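Long-range contacts in acetone carboxylase alpha subunit (Xanthobacter autotrophicus Py2, PDB 5M45), which serves as the alpha subunit of a six-chain acetone carboxylase assembly, belongs to the hydantoinase B/oxoprolinase family and binds manganese: residues M223-R228 / D448-V453; M360-I365 / A410-L415; V428-A433 / G624-G629; L497-R502 / F520-M525. All blocks are in the same frame, centred on the assembly; numbering follows the deposited sequence.

Contact 1: M223-R228 / D448-V453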
loop_
_atom_site.group_PDB
_atom_site.type_symbol
_atom_site.label_atom_id
_atom_site.label_comp_id
_atom_site.label_asym_id
_atom_site.label_seq_id
_atom_site.Cartn_x
_atom_site.Cartn_y
_atom_site.Cartn_z
ATOM N N MET A 223 6.160 2.077 5.243
ATOM C CA MET A 223 5.171 2.466 4.250
ATOM C C MET A 223 4.703 3.938 4.390
ATOM O O MET A 223 3.734 4.343 3.704
ATOM C CB MET A 223 3.951 1.511 4.317
ATOM C CG MET A 223 4.229 0.052 3.946
ATOM S SD MET A 223 5.246 -0.216 2.492
ATOM C CE MET A 223 4.194 0.460 1.182
ATOM N N VAL A 224 5.372 4.709 5.241
ATOM C CA VAL A 224 5.083 6.136 5.471
ATOM C C VAL A 224 6.395 6.951 5.435
ATOM O O VAL A 224 7.487 6.416 5.600
ATOM C CB VAL A 224 4.304 6.378 6.808
ATOM C CG1 VAL A 224 3.067 5.477 6.906
ATOM C CG2 VAL A 224 5.169 6.204 8.055
ATOM N N ARG A 225 6.258 8.248 5.156
ATOM C CA ARG A 225 7.372 9.188 5.242
ATOM C C ARG A 225 7.757 9.544 6.684
ATOM O O ARG A 225 8.963 9.499 7.056
ATOM C CB ARG A 225 7.086 10.460 4.419
ATOM C CG ARG A 225 6.914 10.214 2.921
ATOM C CD ARG A 225 6.427 11.477 2.233
ATOM N NE ARG A 225 6.190 11.366 0.798
ATOM C CZ ARG A 225 5.112 10.833 0.220
ATOM N NH1 ARG A 225 4.150 10.304 0.928
ATOM N NH2 ARG A 225 4.996 10.838 -1.122
ATOM N N THR A 226 6.753 9.908 7.491
ATOM C CA THR A 226 6.969 10.486 8.836
ATOM C C THR A 226 7.011 9.410 9.946
ATOM O O THR A 226 6.239 9.432 10.921
ATOM C CB THR A 226 5.917 11.592 9.128
ATOM O OG1 THR A 226 4.585 11.082 8.911
ATOM C CG2 THR A 226 6.193 12.817 8.209
ATOM N N THR A 227 7.929 8.455 9.781
ATOM C CA THR A 227 7.994 7.253 10.630
ATOM C C THR A 227 7.954 7.514 12.150
ATOM O O THR A 227 7.164 6.879 12.865
ATOM C CB THR A 227 9.246 6.441 10.269
ATOM O OG1 THR A 227 9.200 6.093 8.869
ATOM C CG2 THR A 227 9.325 5.168 11.122
ATOM N N ARG A 228 8.819 8.400 12.649
ATOM C CA ARG A 228 8.906 8.638 14.092
ATOM C C ARG A 228 7.561 9.212 14.620
ATOM O O ARG A 228 7.100 8.838 15.686
ATOM C CB ARG A 228 10.087 9.585 14.456
ATOM C CG ARG A 228 10.224 9.818 15.955
ATOM C CD ARG A 228 11.325 10.869 16.398
ATOM N NE ARG A 228 11.260 12.161 15.661
ATOM C CZ ARG A 228 11.916 12.420 14.506
ATOM N NH1 ARG A 228 12.668 11.489 13.895
ATOM N NH2 ARG A 228 11.805 13.632 13.919
ATOM N N ASP A 448 17.635 16.640 8.483
ATOM C CA ASP A 448 18.173 15.737 7.439
ATOM C C ASP A 448 17.527 14.333 7.422
ATOM O O ASP A 448 18.201 13.327 7.269
ATOM C CB ASP A 448 19.711 15.659 7.534
ATOM C CG ASP A 448 20.394 17.028 7.335
ATOM O OD1 ASP A 448 19.908 17.920 6.612
ATOM O OD2 ASP A 448 21.465 17.225 7.929
ATOM N N GLU A 449 16.212 14.300 7.556
ATOM C CA GLU A 449 15.396 13.084 7.475
ATOM C C GLU A 449 14.290 13.257 6.434
ATOM O O GLU A 449 13.857 14.363 6.141
ATOM C CB GLU A 449 14.729 12.784 8.816
ATOM C CG GLU A 449 15.741 12.383 9.878
ATOM C CD GLU A 449 15.115 11.793 11.157
ATOM O OE1 GLU A 449 15.874 11.019 11.859
ATOM O OE2 GLU A 449 13.923 12.102 11.432
ATOM N N ILE A 450 13.829 12.140 5.902
ATOM C CA ILE A 450 12.679 12.090 5.044
ATOM C C ILE A 450 11.473 12.587 5.840
ATOM O O ILE A 450 11.286 12.197 7.012
ATOM C CB ILE A 450 12.458 10.658 4.492
ATOM C CG1 ILE A 450 13.607 10.291 3.519
ATOM C CG2 ILE A 450 11.089 10.515 3.834
ATOM C CD1 ILE A 450 13.608 8.847 3.060
ATOM N N HIS A 451 10.651 13.415 5.200
ATOM C CA HIS A 451 9.566 14.125 5.890
ATOM C C HIS A 451 8.411 14.542 4.974
ATOM O O HIS A 451 8.547 14.586 3.733
ATOM C CB HIS A 451 10.193 15.378 6.572
ATOM C CG HIS A 451 9.327 16.044 7.596
ATOM N ND1 HIS A 451 8.860 15.400 8.727
ATOM C CD2 HIS A 451 8.929 17.328 7.707
ATOM C CE1 HIS A 451 8.187 16.257 9.479
ATOM N NE2 HIS A 451 8.208 17.435 8.874
ATOM N N ALA A 452 7.276 14.844 5.615
ATOM C CA ALA A 452 6.148 15.506 4.971
ATOM C C ALA A 452 5.519 16.487 5.963
ATOM O O ALA A 452 5.688 16.352 7.172
ATOM C CB ALA A 452 5.111 14.488 4.501
ATOM N N VAL A 453 4.854 17.494 5.424
ATOM C CA VAL A 453 4.135 18.494 6.225
ATOM C C VAL A 453 2.634 18.535 5.843
ATOM O O VAL A 453 2.246 18.158 4.711
ATOM C CB VAL A 453 4.760 19.905 6.137
ATOM C CG1 VAL A 453 6.210 19.858 6.582
ATOM C CG2 VAL A 453 4.710 20.513 4.733
HETATM O O HOH W 1 12.134 14.220 11.204
#
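The methyl CG2 of T226 packs onto the backbone of the strand that begins at I450, 3.5 Å from the N of A452. The same methyl meets the H451 ring obliquely, with CG2 3.7 Å from ND1. It can do so because OG1 takes the place between backbone N and carbonyl carbon (chi1 53°), which sends the hydroxyl to a hydrogen bond with D178 and leaves the methyl for the strand. Next to it, R225 offers only its aliphatic part: CB touches I450 CG2 and CD lies 4.0 Å from A452 CB, while NH1 goes on to the carbonyl of A181. T226 is the centre of an inverse gamma turn, closed by a weak T227 N to R225 O bond of 3.1 Å, and is the N-cap residue of helix 227-255, although its side chain makes no capping bond. This buried side thus joins a helix start to strand 450-454, and R393 of the second subunit, another copy of this protein, binds the carbonyls of V224 and R225. Toward the partly exposed side, packing gives way to polar bonding. R228 NH1 donates a nearly straight hydrogen bond (177°), part of a salt bridge, to the syn lone pair of E449 OE2 at 2.8 Å, with the guanidinium and carboxylate planes 39° apart. R228 NH2 reaches that oxygen through water, which accepts from NH2 at 2.8 Å and donates to OE2.

Contact 2: M360-I365 / A410-L415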
loop_
_atom_site.group_PDB
_atom_site.type_symbol
_atom_site.label_atom_id
_atom_site.label_comp_id
_atom_site.label_asym_id
_atom_site.label_seq_id
_atom_site.Cartn_x
_atom_site.Cartn_y
_atom_site.Cartn_z
ATOM N N MET A 360 -25.101 18.102 14.254
ATOM C CA MET A 360 -26.120 18.033 15.306
ATOM C C MET A 360 -25.580 18.298 16.730
ATOM O O MET A 360 -26.217 19.009 17.502
ATOM C CB MET A 360 -26.856 16.681 15.316
ATOM C CG MET A 360 -27.716 16.393 14.080
ATOM S SD MET A 360 -28.160 14.633 13.899
ATOM C CE MET A 360 -29.257 14.443 15.175
ATOM N N THR A 361 -24.418 17.728 17.061
ATOM C CA THR A 361 -23.784 17.949 18.372
ATOM C C THR A 361 -23.426 19.421 18.658
ATOM O O THR A 361 -23.262 19.768 19.827
ATOM C CB THR A 361 -22.495 17.105 18.618
ATOM O OG1 THR A 361 -21.377 17.644 17.872
ATOM C CG2 THR A 361 -22.722 15.596 18.337
ATOM N N GLN A 362 -23.279 20.239 17.620
ATOM C CA GLN A 362 -22.917 21.647 17.754
ATOM C C GLN A 362 -24.115 22.617 17.839
ATOM O O GLN A 362 -23.907 23.823 18.094
ATOM C CB GLN A 362 -21.980 22.100 16.620
ATOM C CG GLN A 362 -20.673 21.326 16.603
ATOM C CD GLN A 362 -19.791 21.612 15.417
ATOM O OE1 GLN A 362 -19.869 22.664 14.760
ATOM N NE2 GLN A 362 -18.911 20.657 15.127
ATOM N N THR A 363 -25.337 22.110 17.645
ATOM C CA THR A 363 -26.536 22.968 17.573
ATOM C C THR A 363 -27.801 22.356 18.249
ATOM O O THR A 363 -28.412 23.008 19.142
ATOM C CB THR A 363 -26.791 23.452 16.096
ATOM O OG1 THR A 363 -27.894 24.371 16.053
ATOM C CG2 THR A 363 -27.068 22.277 15.106
ATOM N N LEU A 364 -28.184 21.127 17.899
ATOM C CA LEU A 364 -29.412 20.499 18.439
ATOM C C LEU A 364 -29.209 19.832 19.795
ATOM O O LEU A 364 -29.989 20.064 20.720
ATOM C CB LEU A 364 -29.980 19.437 17.473
ATOM C CG LEU A 364 -30.839 19.953 16.317
ATOM C CD1 LEU A 364 -31.104 18.845 15.338
ATOM C CD2 LEU A 364 -32.152 20.521 16.810
ATOM N N ILE A 365 -28.153 19.029 19.914
ATOM C CA ILE A 365 -27.927 18.185 21.109
ATOM C C ILE A 365 -26.671 18.441 21.985
ATOM O O ILE A 365 -26.260 17.540 22.705
ATOM C CB ILE A 365 -27.984 16.674 20.720
ATOM C CG1 ILE A 365 -26.835 16.288 19.779
ATOM C CG2 ILE A 365 -29.346 16.299 20.115
ATOM C CD1 ILE A 365 -26.777 14.790 19.504
ATOM N N ALA A 410 -24.879 23.507 3.959
ATOM C CA ALA A 410 -26.270 23.840 3.613
ATOM C C ALA A 410 -27.284 23.398 4.682
ATOM O O ALA A 410 -28.323 24.032 4.835
ATOM C CB ALA A 410 -26.633 23.246 2.271
ATOM N N LEU A 411 -26.980 22.341 5.442
ATOM C CA LEU A 411 -27.911 21.837 6.448
ATOM C C LEU A 411 -28.084 22.808 7.616
ATOM O O LEU A 411 -29.170 22.904 8.182
ATOM C CB LEU A 411 -27.540 20.426 6.937
ATOM C CG LEU A 411 -27.160 19.421 5.800
ATOM C CD1 LEU A 411 -26.828 18.023 6.305
ATOM C CD2 LEU A 411 -28.190 19.287 4.689
ATOM N N TRP A 412 -27.027 23.560 7.972
ATOM C CA TRP A 412 -27.166 24.653 8.966
ATOM C C TRP A 412 -28.204 25.697 8.538
ATOM O O TRP A 412 -28.941 26.229 9.375
ATOM C CB TRP A 412 -25.856 25.433 9.150
ATOM C CG TRP A 412 -24.720 24.771 9.836
ATOM C CD1 TRP A 412 -23.720 24.049 9.242
ATOM C CD2 TRP A 412 -24.386 24.836 11.249
ATOM N NE1 TRP A 412 -22.800 23.650 10.205
ATOM C CE2 TRP A 412 -23.185 24.127 11.431
ATOM C CE3 TRP A 412 -24.991 25.436 12.355
ATOM C CZ2 TRP A 412 -22.572 23.984 12.680
ATOM C CZ3 TRP A 412 -24.392 25.313 13.603
ATOM C CH2 TRP A 412 -23.181 24.598 13.759
ATOM N N ARG A 413 -28.264 26.014 7.236
ATOM C CA ARG A 413 -29.223 26.989 6.753
ATOM C C ARG A 413 -30.672 26.520 6.922
ATOM O O ARG A 413 -31.554 27.286 7.361
ATOM C CB ARG A 413 -28.955 27.376 5.288
ATOM C CG ARG A 413 -27.601 28.032 5.080
ATOM C CD ARG A 413 -27.508 28.835 3.752
ATOM N NE ARG A 413 -27.837 28.027 2.581
ATOM C CZ ARG A 413 -26.992 27.204 1.936
ATOM N NH1 ARG A 413 -25.711 27.046 2.300
ATOM N NH2 ARG A 413 -27.444 26.526 0.869
ATOM N N GLY A 414 -30.936 25.259 6.586
ATOM C CA GLY A 414 -32.282 24.725 6.788
ATOM C C GLY A 414 -32.719 24.726 8.236
ATOM O O GLY A 414 -33.813 25.205 8.568
ATOM N N LEU A 415 -31.870 24.171 9.110
ATOM C CA LEU A 415 -32.168 24.206 10.548
ATOM C C LEU A 415 -32.339 25.620 11.076
ATOM O O LEU A 415 -33.224 25.858 11.910
ATOM C CB LEU A 415 -31.111 23.464 11.391
ATOM C CG LEU A 415 -31.189 21.947 11.529
ATOM C CD1 LEU A 415 -29.946 21.410 12.257
ATOM C CD2 LEU A 415 -32.425 21.558 12.304
#
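W412 and L415, one turn apart on helix 401-422, carry this contact against Q362, T363 and L364 at the C-terminal side of helix 349-361. Here the chain leaving one helix packs against the side of another, within the hydantoinase B/oxoprolinase family region, and no hydrogen bond crosses the contact. The benzene part of the indole does the touching. Q362 OE1 lies at the ring edge, near its plane, 3.7 Å from W412 CZ2, with the amide turned 52° from the indole. T363 CB comes in obliquely, 3.9 Å from W412 CZ3. A second group forms around one methyl: L415 CD1 is 4.1 Å from T363 CG2 and 4.2 Å from L364 CD1. Further out, polar bonds fix these groups. Q362 NE2 is held by the carbonyl of I478, which probably sets the turn of the amide beside the indole. T363 OG1 stands anti to the backbone N (chi1 -175°) and bonds to the hydroxyl of Y419, on the same helix as W412 and L415, while its CG2 is left to meet L415. M359 packs against both W412 and L415, and L275 of helix 257-282 against L364. The backbone bearing Q362, T363 and L364 is gathered around one acceptor: the carbonyl oxygen of M360 takes three successive amides, with T363 N at 3.2 Å, L364 N at 2.9 Å and I365 N at 3.1 Å.

Contact 3: V428-A433 / G624-G629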
loop_
_atom_site.group_PDB
_atom_site.type_symbol
_atom_site.label_atom_id
_atom_site.label_comp_id
_atom_site.label_asym_id
_atom_site.label_seq_id
_atom_site.Cartn_x
_atom_site.Cartn_y
_atom_site.Cartn_z
ATOM N N VAL A 428 -29.353 30.536 15.494
ATOM C CA VAL A 428 -29.158 30.674 14.050
ATOM C C VAL A 428 -27.642 30.721 13.710
ATOM O O VAL A 428 -26.857 31.346 14.433
ATOM C CB VAL A 428 -29.887 31.932 13.515
ATOM C CG1 VAL A 428 -29.454 32.295 12.104
ATOM C CG2 VAL A 428 -31.401 31.749 13.625
ATOM N N ASN A 429 -27.259 30.044 12.617
ATOM C CA ASN A 429 -25.879 30.087 12.112
ATOM C C ASN A 429 -25.946 29.823 10.612
ATOM O O ASN A 429 -26.519 28.797 10.174
ATOM C CB ASN A 429 -25.036 29.058 12.854
ATOM C CG ASN A 429 -23.547 29.131 12.522
ATOM O OD1 ASN A 429 -23.143 28.989 11.371
ATOM N ND2 ASN A 429 -22.713 29.305 13.559
ATOM N N ALA A 430 -25.420 30.761 9.816
ATOM C CA ALA A 430 -25.512 30.674 8.363
ATOM C C ALA A 430 -24.704 29.514 7.752
ATOM O O ALA A 430 -24.898 29.205 6.589
ATOM C CB ALA A 430 -25.091 31.992 7.740
ATOM N N GLY A 431 -23.794 28.902 8.527
ATOM C CA GLY A 431 -23.099 27.683 8.115
ATOM C C GLY A 431 -21.589 27.694 8.322
ATOM O O GLY A 431 -20.989 28.706 8.697
ATOM N N ASN A 432 -20.971 26.536 8.097
ATOM C CA ASN A 432 -19.524 26.379 8.254
ATOM C C ASN A 432 -18.735 26.809 7.010
ATOM O O ASN A 432 -19.200 26.648 5.855
ATOM C CB ASN A 432 -19.152 24.947 8.689
ATOM C CG ASN A 432 -19.578 23.876 7.670
ATOM O OD1 ASN A 432 -20.700 23.380 7.721
ATOM N ND2 ASN A 432 -18.672 23.527 6.740
ATOM N N ALA A 433 -17.532 27.357 7.262
ATOM C CA ALA A 433 -16.558 27.642 6.225
ATOM C C ALA A 433 -16.102 26.380 5.531
ATOM O O ALA A 433 -16.148 25.289 6.115
ATOM C CB ALA A 433 -15.345 28.327 6.830
ATOM N N GLY A 624 -12.959 32.286 5.276
ATOM C CA GLY A 624 -13.988 32.855 6.124
ATOM C C GLY A 624 -15.296 32.071 6.063
ATOM O O GLY A 624 -15.436 31.087 5.316
ATOM N N GLY A 625 -16.234 32.511 6.899
ATOM C CA GLY A 625 -17.596 31.966 6.975
ATOM C C GLY A 625 -18.662 32.919 6.393
ATOM O O GLY A 625 -18.377 34.095 6.196
ATOM N N PRO A 626 -19.874 32.394 6.123
ATOM C CA PRO A 626 -20.969 33.145 5.493
ATOM C C PRO A 626 -21.689 34.191 6.366
ATOM O O PRO A 626 -21.726 34.092 7.600
ATOM C CB PRO A 626 -21.940 32.039 5.081
ATOM C CG PRO A 626 -21.745 30.960 6.127
ATOM C CD PRO A 626 -20.250 30.990 6.400
ATOM N N GLY A 627 -22.268 35.186 5.698
ATOM C CA GLY A 627 -22.962 36.299 6.369
ATOM C C GLY A 627 -24.471 36.045 6.595
ATOM O O GLY A 627 -25.036 35.047 6.074
ATOM N N PHE A 628 -25.095 36.952 7.375
ATOM C CA PHE A 628 -26.512 36.957 7.696
ATOM C C PHE A 628 -27.180 38.321 7.470
ATOM O O PHE A 628 -26.712 39.348 7.984
ATOM C CB PHE A 628 -26.746 36.585 9.183
ATOM C CG PHE A 628 -28.212 36.528 9.552
ATOM C CD1 PHE A 628 -28.897 37.672 9.936
ATOM C CD2 PHE A 628 -28.905 35.346 9.454
ATOM C CE1 PHE A 628 -30.274 37.634 10.205
ATOM C CE2 PHE A 628 -30.290 35.300 9.751
ATOM C CZ PHE A 628 -30.953 36.432 10.120
ATOM N N GLY A 629 -28.324 38.308 6.778
ATOM C CA GLY A 629 -29.140 39.523 6.571
ATOM C C GLY A 629 -28.639 40.489 5.505
ATOM O O GLY A 629 -27.501 40.403 5.056
#
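V428-A433 and G624-G629 run roughly antiparallel (155° between their directions), with the CA atoms of A433 and G625 4.5 Å apart, yet no hydrogen bond joins them directly and neither forms a regular strand. P626 carries much of the contact: its CD lies 3.3 Å from the carbonyl oxygen of G431, and its CG is 3.9 Å from A430 CB. That methyl also touches the carbonyl oxygen of G627 at 3.5 Å, and A433 CB comes close to G624 O at 3.1 Å. The loop following helix 401-422 here meets the loop following strand 617-621. The first is shaped by an Asx turn, in which N429 OD1 accepts from G431 N at 2.9 Å; G431 itself has a positive phi of 133°, where a beta carbon would press on the carbonyl before it. In the second, P626 lies between glycines; at G625 a beta carbon would be crowded by the CD of P626 itself. A465 ties the two together indirectly, since its backbone bonds to both A430 and P626. At the far end F628, with CG anti to the backbone N (chi1 -178°), crosses V428 at about a right angle, and its CE2 sits 3.9 Å from V428 CG1. Another protein chain of the assembly hydrogen-bonds to V428 O and to N429 ND2.

Contact 4: L497-R502 / F520-M525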
loop_
_atom_site.group_PDB
_atom_site.type_symbol
_atom_site.label_atom_id
_atom_site.label_comp_id
_atom_site.label_asym_id
_atom_site.label_seq_id
_atom_site.Cartn_x
_atom_site.Cartn_y
_atom_site.Cartn_z
ATOM N N LEU A 497 10.352 25.524 7.240
ATOM C CA LEU A 497 9.713 26.756 6.782
ATOM C C LEU A 497 9.810 27.775 7.934
ATOM O O LEU A 497 9.768 27.380 9.105
ATOM C CB LEU A 497 8.198 26.536 6.474
ATOM C CG LEU A 497 7.806 25.420 5.482
ATOM C CD1 LEU A 497 6.290 25.219 5.506
ATOM C CD2 LEU A 497 8.256 25.754 4.084
ATOM N N VAL A 498 9.898 29.069 7.603
ATOM C CA VAL A 498 9.793 30.138 8.595
ATOM C C VAL A 498 8.699 31.138 8.262
ATOM O O VAL A 498 8.441 31.440 7.106
ATOM C CB VAL A 498 11.126 30.906 8.815
ATOM C CG1 VAL A 498 12.181 29.966 9.406
ATOM C CG2 VAL A 498 11.645 31.531 7.539
ATOM N N TYR A 499 8.036 31.635 9.316
ATOM C CA TYR A 499 7.002 32.654 9.198
ATOM C C TYR A 499 7.543 34.049 8.885
ATOM O O TYR A 499 8.394 34.570 9.598
ATOM C CB TYR A 499 6.168 32.722 10.476
ATOM C CG TYR A 499 5.190 31.584 10.671
ATOM C CD1 TYR A 499 5.588 30.394 11.262
ATOM C CD2 TYR A 499 3.863 31.716 10.281
ATOM C CE1 TYR A 499 4.702 29.342 11.433
ATOM C CE2 TYR A 499 2.973 30.685 10.419
ATOM C CZ TYR A 499 3.393 29.482 11.013
ATOM O OH TYR A 499 2.511 28.446 11.203
ATOM N N LEU A 500 7.056 34.631 7.801
ATOM C CA LEU A 500 7.206 36.070 7.519
ATOM C C LEU A 500 5.909 36.893 7.731
ATOM O O LEU A 500 5.917 38.106 7.570
ATOM C CB LEU A 500 7.685 36.254 6.082
ATOM C CG LEU A 500 9.032 35.642 5.661
ATOM C CD1 LEU A 500 9.381 36.053 4.218
ATOM C CD2 LEU A 500 10.165 36.040 6.580
ATOM N N GLY A 501 4.787 36.224 8.001
ATOM C CA GLY A 501 3.550 36.907 8.343
ATOM C C GLY A 501 2.503 35.984 8.968
ATOM O O GLY A 501 2.442 34.779 8.668
ATOM N N ARG A 502 1.688 36.555 9.856
ATOM C CA ARG A 502 0.412 35.962 10.283
ATOM C C ARG A 502 -0.555 37.104 10.520
ATOM O O ARG A 502 -0.294 37.949 11.372
ATOM C CB ARG A 502 0.633 35.131 11.564
ATOM C CG ARG A 502 0.090 33.728 11.527
ATOM C CD ARG A 502 0.176 33.038 12.887
ATOM N NE ARG A 502 -0.013 31.593 12.767
ATOM C CZ ARG A 502 -0.104 30.734 13.764
ATOM N NH1 ARG A 502 -0.321 29.449 13.479
ATOM N NH2 ARG A 502 0.005 31.141 15.031
ATOM N N PHE A 520 -7.780 33.841 8.155
ATOM C CA PHE A 520 -6.455 34.458 8.374
ATOM C C PHE A 520 -5.485 33.906 7.340
ATOM O O PHE A 520 -5.857 33.058 6.548
ATOM C CB PHE A 520 -5.939 34.306 9.833
ATOM C CG PHE A 520 -5.413 32.929 10.202
ATOM C CD1 PHE A 520 -6.270 31.844 10.359
ATOM C CD2 PHE A 520 -4.045 32.736 10.449
ATOM C CE1 PHE A 520 -5.770 30.573 10.722
ATOM C CE2 PHE A 520 -3.550 31.489 10.829
ATOM C CZ PHE A 520 -4.411 30.401 10.949
ATOM N N GLU A 521 -4.275 34.449 7.314
ATOM C CA GLU A 521 -3.268 34.057 6.345
ATOM C C GLU A 521 -1.892 34.085 6.982
ATOM O O GLU A 521 -1.640 34.850 7.926
ATOM C CB GLU A 521 -3.295 34.950 5.095
ATOM C CG GLU A 521 -3.017 36.406 5.382
ATOM C CD GLU A 521 -3.381 37.354 4.248
ATOM O OE1 GLU A 521 -3.805 38.530 4.520
ATOM O OE2 GLU A 521 -3.235 36.955 3.064
ATOM N N SER A 522 -1.012 33.230 6.461
ATOM C CA SER A 522 0.398 33.237 6.850
ATOM C C SER A 522 1.283 33.180 5.598
ATOM O O SER A 522 0.977 32.435 4.667
ATOM C CB SER A 522 0.721 32.058 7.799
ATOM O OG SER A 522 0.478 30.764 7.229
ATOM N N LEU A 523 2.372 33.978 5.585
ATOM C CA LEU A 523 3.363 33.917 4.525
ATOM C C LEU A 523 4.526 33.090 5.044
ATOM O O LEU A 523 5.113 33.427 6.088
ATOM C CB LEU A 523 3.882 35.324 4.148
ATOM C CG LEU A 523 4.921 35.413 3.018
ATOM C CD1 LEU A 523 4.409 34.777 1.765
ATOM C CD2 LEU A 523 5.353 36.840 2.710
ATOM N N ARG A 524 4.871 32.042 4.297
ATOM C CA ARG A 524 6.012 31.160 4.609
ATOM C C ARG A 524 7.177 31.350 3.627
ATOM O O ARG A 524 6.957 31.525 2.417
ATOM C CB ARG A 524 5.609 29.697 4.576
ATOM C CG ARG A 524 4.256 29.365 5.224
ATOM C CD ARG A 524 4.084 29.876 6.647
ATOM N NE ARG A 524 2.933 29.189 7.205
ATOM C CZ ARG A 524 2.936 27.978 7.773
ATOM N NH1 ARG A 524 4.046 27.296 7.961
ATOM N NH2 ARG A 524 1.779 27.438 8.157
ATOM N N MET A 525 8.386 31.268 4.161
ATOM C CA MET A 525 9.613 31.194 3.370
ATOM C C MET A 525 10.250 29.832 3.612
ATOM O O MET A 525 10.419 29.419 4.756
ATOM C CB MET A 525 10.597 32.306 3.743
ATOM C CG MET A 525 11.770 32.422 2.760
ATOM S SD MET A 525 12.914 33.841 2.976
ATOM C CE MET A 525 13.830 33.228 4.383
#
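A classic beta bulge, with L500 and G501 both facing L523, interrupts the antiparallel pairing of strands 497-504 and 520-526 in a five-stranded sheet. Before it the pairing is regular: V498 and M525 form a hydrogen-bonded pair, V498 N to M525 O 2.9 Å and M525 N to V498 O 3.0 Å. At the bulge L523 O accepts from L500 N at 2.9 Å, and only weakly from G501 N. The V498 and M525 side chains lie alongside one another, and L500 CD1 closes on M525 CB at 4.0 Å. On the other face, Y499 and R524 form a non-hydrogen-bonded pair. The R524 guanidinium lies flat on the tyrosine, centres 4.2 Å apart and planes 21° apart, its CZ over the phenol end. A bend at chi2 (-53°) puts CD above the ring, offset toward the CD2-CE2 rim. R524 NE donates in the guanidinium plane to S522 OG (2.9 Å, 172°), which fixes the rotation of the group, while S522 CB meets the ring edge at CE2 (3.7 Å). E457 serves this face: OE1 bonds to S522 OG and pairs with R524 NH2, and OE2 bonds to Y499 OH and pairs with R502 NH1, which probably offsets the like charges of the two arginines. Such flat arginine-on-tyrosine packing is a cross-strand cation-pi pair of an antiparallel sheet.

In the fold
From the N terminus, contact 1 opens at 223-228, where helix 227-255 starts, and closes only at strand 450-454, 220 residues on. Inside that loop lies contact 2, joining helices 349-361 and 401-422. Contact 3 opens at 428-433, before contact 1 closes, so the two cross; it closes at 624-629 and encloses contact 4, a pairing of neighbouring strands within one sheet. Contacts 2 and 3 touch, W412 of one packing on N429, G431 and N432 of the other, their centres 12 Å apart. Contact 1 lies across the chain's centre from both, yet its nearest atoms come within about 5 Å of contact 4.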